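Long-range contacts in uric acid oxidase (Arthrobacter globiformis, PDB 1VAY), which catalyses the oxidation of uric acid by molecular oxygen to 5-hydroxyisourate, which is then processed further to (S)-allantoin: residues A[150-155]-A[206-211]; A[168-173]-A[237-242]. All coordinates share one frame; numbering follows the deposited sequence.

How the contacts relate
Contact 1 (150-155 with 206-211) and contact 2 (168-173 with 237-242) sit about 10 Å apart, centre to centre, and both touch the bound 8-azaxanthine. Phe153 of contact 1 lies over the ligand ring, while Arg170 of contact 2 reaches its edge. The two are joined directly: Ser151 OG and Arg170 NE, 3.0 Å apart, probably form a hydrogen bond, and Phe153 CB packs 3.5 Å from Arg170 NH1, which places the stacking residue directly beside the guanidinium. Their segments alternate along the chain. Leu212 N and Gln213 NE2, together with Thr57 N of a second subunit, complete the hydrogen bonds to the ligand.

Contact 1: A[150-155]-A[206-211]; sequences GSEFHG and ETHSLA. With AZA (8-azaxanthine), chain I.
Glu152 and His208 meet through a nearly straight hydrogen bond, His208 NE2 to Glu152 OE2 at 2.6 Å, with the oxygen in the plane of the imidazole and approached on its anti side. The carboxylate is turned 68° from that ring, and its other oxygen, OE1, accepts a bond from His154 NE2, so two histidines grip one acid. This is the looser, partly solvent-facing side, where Leu210 CD2 lies alongside the Glu152 chain. Inside, packing is tighter: Ser209 N bonds to Gly150 O, and Glu152 N to Ser209 O at 2.6 Å, a single bridge centred on Ser151 and Ser209. One water ties Ser151 OG, Glu152 O and Ser209 OG together; Ser151 OG also meets Arg170, and Ser209 OG meets Thr215. A second water links His154 N to Leu210 O. With CG anti to the backbone N (chi1 -170°), the Phe153 ring lies with one face over 8-azaxanthine, N3 being 3.3 Å above its plane, while Ala211 CB touches the ring edge 4.2 Å from CD1. Replacing Phe153 by an alanine removes the ring, and the ligand would probably lose its stacking partner, with a gap opening beside Ala211. Asn51 of a second subunit bonds to Leu210 O and His154 O. The paired loops thus present Phe153 as the aromatic face of the urate site of uricase, at a subunit interface.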
loop_
_atom_site.group_PDB
_atom_site.type_symbol
_atom_site.label_atom_id
_atom_site.label_comp_id
_atom_site.label_asym_id
_atom_site.label_seq_id
_atom_site.Cartn_x
_atom_site.Cartn_y
_atom_site.Cartn_z
ATOM N N GLY A 150 -29.565 8.904 10.030
ATOM C CA GLY A 150 -30.268 7.645 10.192
ATOM C C GLY A 150 -29.365 6.649 10.888
ATOM O O GLY A 150 -29.359 5.456 10.567
ATOM N N SER A 151 -28.575 7.158 11.832
ATOM C CA SER A 151 -27.649 6.348 12.614
ATOM C C SER A 151 -27.528 6.957 14.002
ATOM O O SER A 151 -27.307 8.167 14.147
ATOM C CB SER A 151 -26.261 6.297 11.954
ATOM O OG SER A 151 -25.333 5.548 12.741
ATOM N N GLU A 152 -27.682 6.108 15.016
ATOM C CA GLU A 152 -27.596 6.525 16.405
ATOM C C GLU A 152 -26.721 5.549 17.182
ATOM O O GLU A 152 -26.438 4.448 16.709
ATOM C CB GLU A 152 -28.984 6.530 17.045
ATOM C CG GLU A 152 -30.021 7.411 16.364
ATOM C CD GLU A 152 -31.358 7.408 17.102
ATOM O OE1 GLU A 152 -31.355 7.564 18.344
ATOM O OE2 GLU A 152 -32.412 7.258 16.442
ATOM N N PHE A 153 -26.288 5.973 18.367
ATOM C CA PHE A 153 -25.503 5.138 19.270
ATOM C C PHE A 153 -25.604 5.701 20.676
ATOM O O PHE A 153 -24.950 6.691 21.019
ATOM C CB PHE A 153 -24.023 5.053 18.879
ATOM C CG PHE A 153 -23.265 4.000 19.655
ATOM C CD1 PHE A 153 -23.675 2.665 19.621
ATOM C CD2 PHE A 153 -22.161 4.338 20.439
ATOM C CE1 PHE A 153 -22.995 1.678 20.357
ATOM C CE2 PHE A 153 -21.473 3.359 21.180
ATOM C CZ PHE A 153 -21.893 2.027 21.137
ATOM N N HIS A 154 -26.430 5.056 21.489
ATOM C CA HIS A 154 -26.642 5.481 22.862
ATOM C C HIS A 154 -27.080 4.297 23.718
ATOM O O HIS A 154 -27.407 3.229 23.198
ATOM C CB HIS A 154 -27.704 6.589 22.902
ATOM C CG HIS A 154 -28.927 6.289 22.089
ATOM N ND1 HIS A 154 -29.894 5.394 22.495
ATOM C CD2 HIS A 154 -29.339 6.766 20.891
ATOM C CE1 HIS A 154 -30.850 5.334 21.584
ATOM N NE2 HIS A 154 -30.537 6.157 20.599
ATOM N N GLY A 155 -27.069 4.490 25.033
ATOM C CA GLY A 155 -27.477 3.427 25.931
ATOM C C GLY A 155 -26.362 2.473 26.313
ATOM O O GLY A 155 -26.614 1.461 26.959
ATOM N N GLU A 206 -31.390 1.233 4.292
ATOM C CA GLU A 206 -32.720 1.390 4.877
ATOM C C GLU A 206 -32.919 1.180 6.379
ATOM O O GLU A 206 -33.888 1.683 6.951
ATOM C CB GLU A 206 -33.702 0.508 4.104
ATOM C CG GLU A 206 -34.099 1.099 2.752
ATOM C CD GLU A 206 -34.645 0.067 1.784
ATOM O OE1 GLU A 206 -35.335 -0.879 2.232
ATOM O OE2 GLU A 206 -34.392 0.216 0.567
ATOM N N THR A 207 -32.012 0.451 7.017
ATOM C CA THR A 207 -32.119 0.182 8.448
ATOM C C THR A 207 -31.754 1.406 9.278
ATOM O O THR A 207 -30.632 1.906 9.180
ATOM C CB THR A 207 -31.164 -0.953 8.885
ATOM O OG1 THR A 207 -31.403 -2.124 8.102
ATOM C CG2 THR A 207 -31.371 -1.283 10.354
ATOM N N HIS A 208 -32.684 1.893 10.098
ATOM C CA HIS A 208 -32.368 3.032 10.948
ATOM C C HIS A 208 -31.457 2.457 12.026
ATOM O O HIS A 208 -31.926 1.850 12.990
ATOM C CB HIS A 208 -33.612 3.614 11.600
ATOM C CG HIS A 208 -33.313 4.798 12.461
ATOM N ND1 HIS A 208 -32.923 6.012 11.938
ATOM C CD2 HIS A 208 -33.228 4.922 13.806
ATOM C CE1 HIS A 208 -32.604 6.831 12.924
ATOM N NE2 HIS A 208 -32.779 6.193 14.068
ATOM N N SER A 209 -30.155 2.664 11.858
ATOM C CA SER A 209 -29.147 2.107 12.751
ATOM C C SER A 209 -29.010 2.626 14.174
ATOM O O SER A 209 -28.816 3.819 14.393
ATOM C CB SER A 209 -27.780 2.197 12.077
ATOM O OG SER A 209 -26.795 1.591 12.883
ATOM N N LEU A 210 -29.094 1.706 15.136
ATOM C CA LEU A 210 -28.929 2.040 16.547
ATOM C C LEU A 210 -27.527 1.594 16.957
ATOM O O LEU A 210 -27.060 1.893 18.061
ATOM C CB LEU A 210 -29.983 1.336 17.410
ATOM C CG LEU A 210 -31.430 1.826 17.241
ATOM C CD1 LEU A 210 -32.342 1.132 18.250
ATOM C CD2 LEU A 210 -31.486 3.329 17.451
ATOM N N ALA A 211 -26.866 0.879 16.051
ATOM C CA ALA A 211 -25.508 0.388 16.264
ATOM C C ALA A 211 -25.021 -0.379 15.032
ATOM O O ALA A 211 -25.813 -1.025 14.337
ATOM C CB ALA A 211 -25.459 -0.509 17.496
HETATM N N1 AZA I . -20.888 0.174 17.926
HETATM C C2 AZA I . -21.354 1.310 17.307
HETATM O O2 AZA I . -22.243 1.255 16.485
HETATM N N3 AZA I . -20.802 2.511 17.621
HETATM C C4 AZA I . -19.832 2.577 18.520
HETATM C C5 AZA I . -19.349 1.459 19.155
HETATM C C6 AZA I . -19.887 0.129 18.867
HETATM O O6 AZA I . -19.544 -0.946 19.359
HETATM N N7 AZA I . -18.388 1.843 19.991
HETATM N N8 AZA I . -18.336 3.179 19.821
HETATM N N9 AZA I . -19.205 3.667 18.929
HETATM O O HOH W 1 -25.519 3.472 14.325
HETATM O O HOH W 2 -28.161 3.588 19.907
#

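Contact 2: A[168-173]-A[237-242]; sequences TDRILA and LPNKHH. With AZA (8-azaxanthine), chain I.
Arg170 and Asn239 approach from the two segments beside the bound 8-azaxanthine, with NH1 of the arginine 4.1 Å from ND2 of the amide. Extended from CG to NE, the arginine chain carries its guanidinium to the ligand edge, where NH2 donates to O2 at 2.9 Å. A water lies over one face of the group. Next, Ile171 points toward the second segment and lays CG2 over a face of the His242 ring, 3.9 Å from CG. The backbone of Ile171 meets this residue through water instead: one water joins Ile171 N to His242 O, another Ile171 O to His242 N. Leu172 turns the other way, yet with CG anti to its own N (chi1 -179°) its CD1 comes 3.6 Å from Asn239 OD1, the two side chains crossing at about a right angle. Ala173 closes the contact: its O accepts from Lys240 N at 3.0 Å, and its CB meets His242 CE1 at 3.7 Å. His242 ND1 donates to Lys240 O with that oxygen in the ring plane, which fixes the imidazole's rotation. A water accepts from Ala173 N and lies within bonding distance of Asn239 OD1 and Lys240 O. Beyond the segments, Lys240 NZ pairs with Asp175, and Val20 and Val18 of a third subunit pack on Ile171 and His242. Just before strand 172-182 begins, waters take the place of direct backbone bonds to strand 230-244, and the arrangement brings urate-binding Arg170 and Asn239 together with His241 of the charge relay system at the uricase active site.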
loop_
_atom_site.group_PDB
_atom_site.type_symbol
_atom_site.label_atom_id
_atom_site.label_comp_id
_atom_site.label_asym_id
_atom_site.label_seq_id
_atom_site.Cartn_x
_atom_site.Cartn_y
_atom_site.Cartn_z
ATOM N N THR A 168 -27.830 10.795 18.678
ATOM C CA THR A 168 -28.980 10.277 17.942
ATOM C C THR A 168 -28.877 10.675 16.475
ATOM O O THR A 168 -29.812 10.476 15.709
ATOM C CB THR A 168 -30.324 10.821 18.483
ATOM O OG1 THR A 168 -30.385 12.234 18.264
ATOM C CG2 THR A 168 -30.479 10.513 19.976
ATOM N N ASP A 169 -27.740 11.244 16.087
ATOM C CA ASP A 169 -27.535 11.654 14.701
ATOM C C ASP A 169 -26.036 11.656 14.434
ATOM O O ASP A 169 -25.297 12.500 14.956
ATOM C CB ASP A 169 -28.123 13.052 14.466
ATOM C CG ASP A 169 -28.336 13.370 12.978
ATOM O OD1 ASP A 169 -27.674 12.763 12.108
ATOM O OD2 ASP A 169 -29.166 14.254 12.676
ATOM N N ARG A 170 -25.584 10.701 13.631
ATOM C CA ARG A 170 -24.168 10.596 13.317
ATOM C C ARG A 170 -23.977 9.926 11.958
ATOM O O ARG A 170 -24.918 9.362 11.391
ATOM C CB ARG A 170 -23.457 9.752 14.375
ATOM C CG ARG A 170 -23.840 8.280 14.300
ATOM C CD ARG A 170 -22.945 7.395 15.142
ATOM N NE ARG A 170 -23.277 5.988 14.941
ATOM C CZ ARG A 170 -22.637 4.973 15.509
ATOM N NH1 ARG A 170 -21.612 5.190 16.333
ATOM N NH2 ARG A 170 -23.017 3.733 15.246
ATOM N N ILE A 171 -22.755 9.991 11.440
ATOM C CA ILE A 171 -22.432 9.351 10.172
ATOM C C ILE A 171 -22.039 7.910 10.460
ATOM O O ILE A 171 -21.393 7.629 11.467
ATOM C CB ILE A 171 -21.237 10.052 9.453
ATOM C CG1 ILE A 171 -21.725 11.303 8.715
ATOM C CG2 ILE A 171 -20.567 9.094 8.476
ATOM C CD1 ILE A 171 -20.664 11.990 7.881
ATOM N N LEU A 172 -22.450 6.993 9.592
ATOM C CA LEU A 172 -22.078 5.592 9.750
ATOM C C LEU A 172 -21.439 5.160 8.439
ATOM O O LEU A 172 -22.120 5.039 7.414
ATOM C CB LEU A 172 -23.296 4.712 10.042
ATOM C CG LEU A 172 -22.954 3.230 10.245
ATOM C CD1 LEU A 172 -22.065 3.094 11.479
ATOM C CD2 LEU A 172 -24.223 2.406 10.412
ATOM N N ALA A 173 -20.130 4.937 8.473
ATOM C CA ALA A 173 -19.390 4.541 7.285
ATOM C C ALA A 173 -18.601 3.275 7.553
ATOM O O ALA A 173 -18.037 3.111 8.632
ATOM C CB ALA A 173 -18.447 5.664 6.869
ATOM N N LEU A 237 -17.011 -5.500 9.611
ATOM C CA LEU A 237 -17.271 -4.108 9.286
ATOM C C LEU A 237 -16.576 -3.086 10.169
ATOM O O LEU A 237 -16.899 -2.947 11.351
ATOM C CB LEU A 237 -18.783 -3.849 9.318
ATOM C CG LEU A 237 -19.638 -4.762 8.426
ATOM C CD1 LEU A 237 -21.118 -4.431 8.613
ATOM C CD2 LEU A 237 -19.230 -4.593 6.967
ATOM N N PRO A 238 -15.596 -2.357 9.609
ATOM C CA PRO A 238 -14.916 -1.354 10.428
ATOM C C PRO A 238 -15.863 -0.171 10.560
ATOM O O PRO A 238 -16.686 0.071 9.676
ATOM C CB PRO A 238 -13.681 -1.010 9.602
ATOM C CG PRO A 238 -14.180 -1.161 8.192
ATOM C CD PRO A 238 -14.993 -2.445 8.266
ATOM N N ASN A 239 -15.780 0.537 11.676
ATOM C CA ASN A 239 -16.605 1.716 11.893
ATOM C C ASN A 239 -15.620 2.854 11.574
ATOM O O ASN A 239 -14.849 3.290 12.428
ATOM C CB ASN A 239 -17.075 1.746 13.354
ATOM C CG ASN A 239 -18.123 2.803 13.618
ATOM O OD1 ASN A 239 -18.737 3.342 12.697
ATOM N ND2 ASN A 239 -18.345 3.099 14.891
ATOM N N LYS A 240 -15.622 3.287 10.319
ATOM C CA LYS A 240 -14.718 4.333 9.857
ATOM C C LYS A 240 -15.210 5.665 10.385
ATOM O O LYS A 240 -16.055 6.328 9.785
ATOM C CB LYS A 240 -14.661 4.317 8.328
ATOM C CG LYS A 240 -14.633 2.888 7.762
ATOM C CD LYS A 240 -13.796 2.762 6.505
ATOM C CE LYS A 240 -14.234 3.714 5.411
ATOM N NZ LYS A 240 -13.220 3.703 4.323
ATOM N N HIS A 241 -14.668 6.044 11.531
ATOM C CA HIS A 241 -15.079 7.264 12.188
ATOM C C HIS A 241 -14.892 8.557 11.415
ATOM O O HIS A 241 -13.845 8.808 10.813
ATOM C CB HIS A 241 -14.405 7.356 13.556
ATOM C CG HIS A 241 -14.775 6.226 14.467
ATOM N ND1 HIS A 241 -14.004 5.090 14.598
ATOM C CD2 HIS A 241 -15.888 6.010 15.208
ATOM C CE1 HIS A 241 -14.629 4.223 15.377
ATOM N NE2 HIS A 241 -15.774 4.757 15.759
ATOM N N HIS A 242 -15.967 9.339 11.411
ATOM C CA HIS A 242 -16.039 10.647 10.786
ATOM C C HIS A 242 -16.429 11.517 11.967
ATOM O O HIS A 242 -17.592 11.555 12.364
ATOM C CB HIS A 242 -17.139 10.693 9.711
ATOM C CG HIS A 242 -16.742 10.061 8.414
ATOM N ND1 HIS A 242 -16.347 8.744 8.320
ATOM C CD2 HIS A 242 -16.626 10.579 7.168
ATOM C CE1 HIS A 242 -15.998 8.481 7.073
ATOM N NE2 HIS A 242 -16.158 9.578 6.354
HETATM N N1 AZA I . -20.888 0.174 17.926
HETATM C C2 AZA I . -21.354 1.310 17.307
HETATM O O2 AZA I . -22.243 1.255 16.485
HETATM N N3 AZA I . -20.802 2.511 17.621
HETATM C C4 AZA I . -19.832 2.577 18.520
HETATM C C5 AZA I . -19.349 1.459 19.155
HETATM C C6 AZA I . -19.887 0.129 18.867
HETATM O O6 AZA I . -19.544 -0.946 19.359
HETATM N N7 AZA I . -18.388 1.843 19.991
HETATM N N8 AZA I . -18.336 3.179 19.821
HETATM N N9 AZA I . -19.205 3.667 18.929
HETATM O O HOH W 3 -20.458 5.698 13.343
HETATM O O HOH W 4 -18.723 8.029 12.039
HETATM O O HOH W 5 -20.256 10.837 12.728
HETATM O O HOH W 6 -18.505 5.572 10.778
#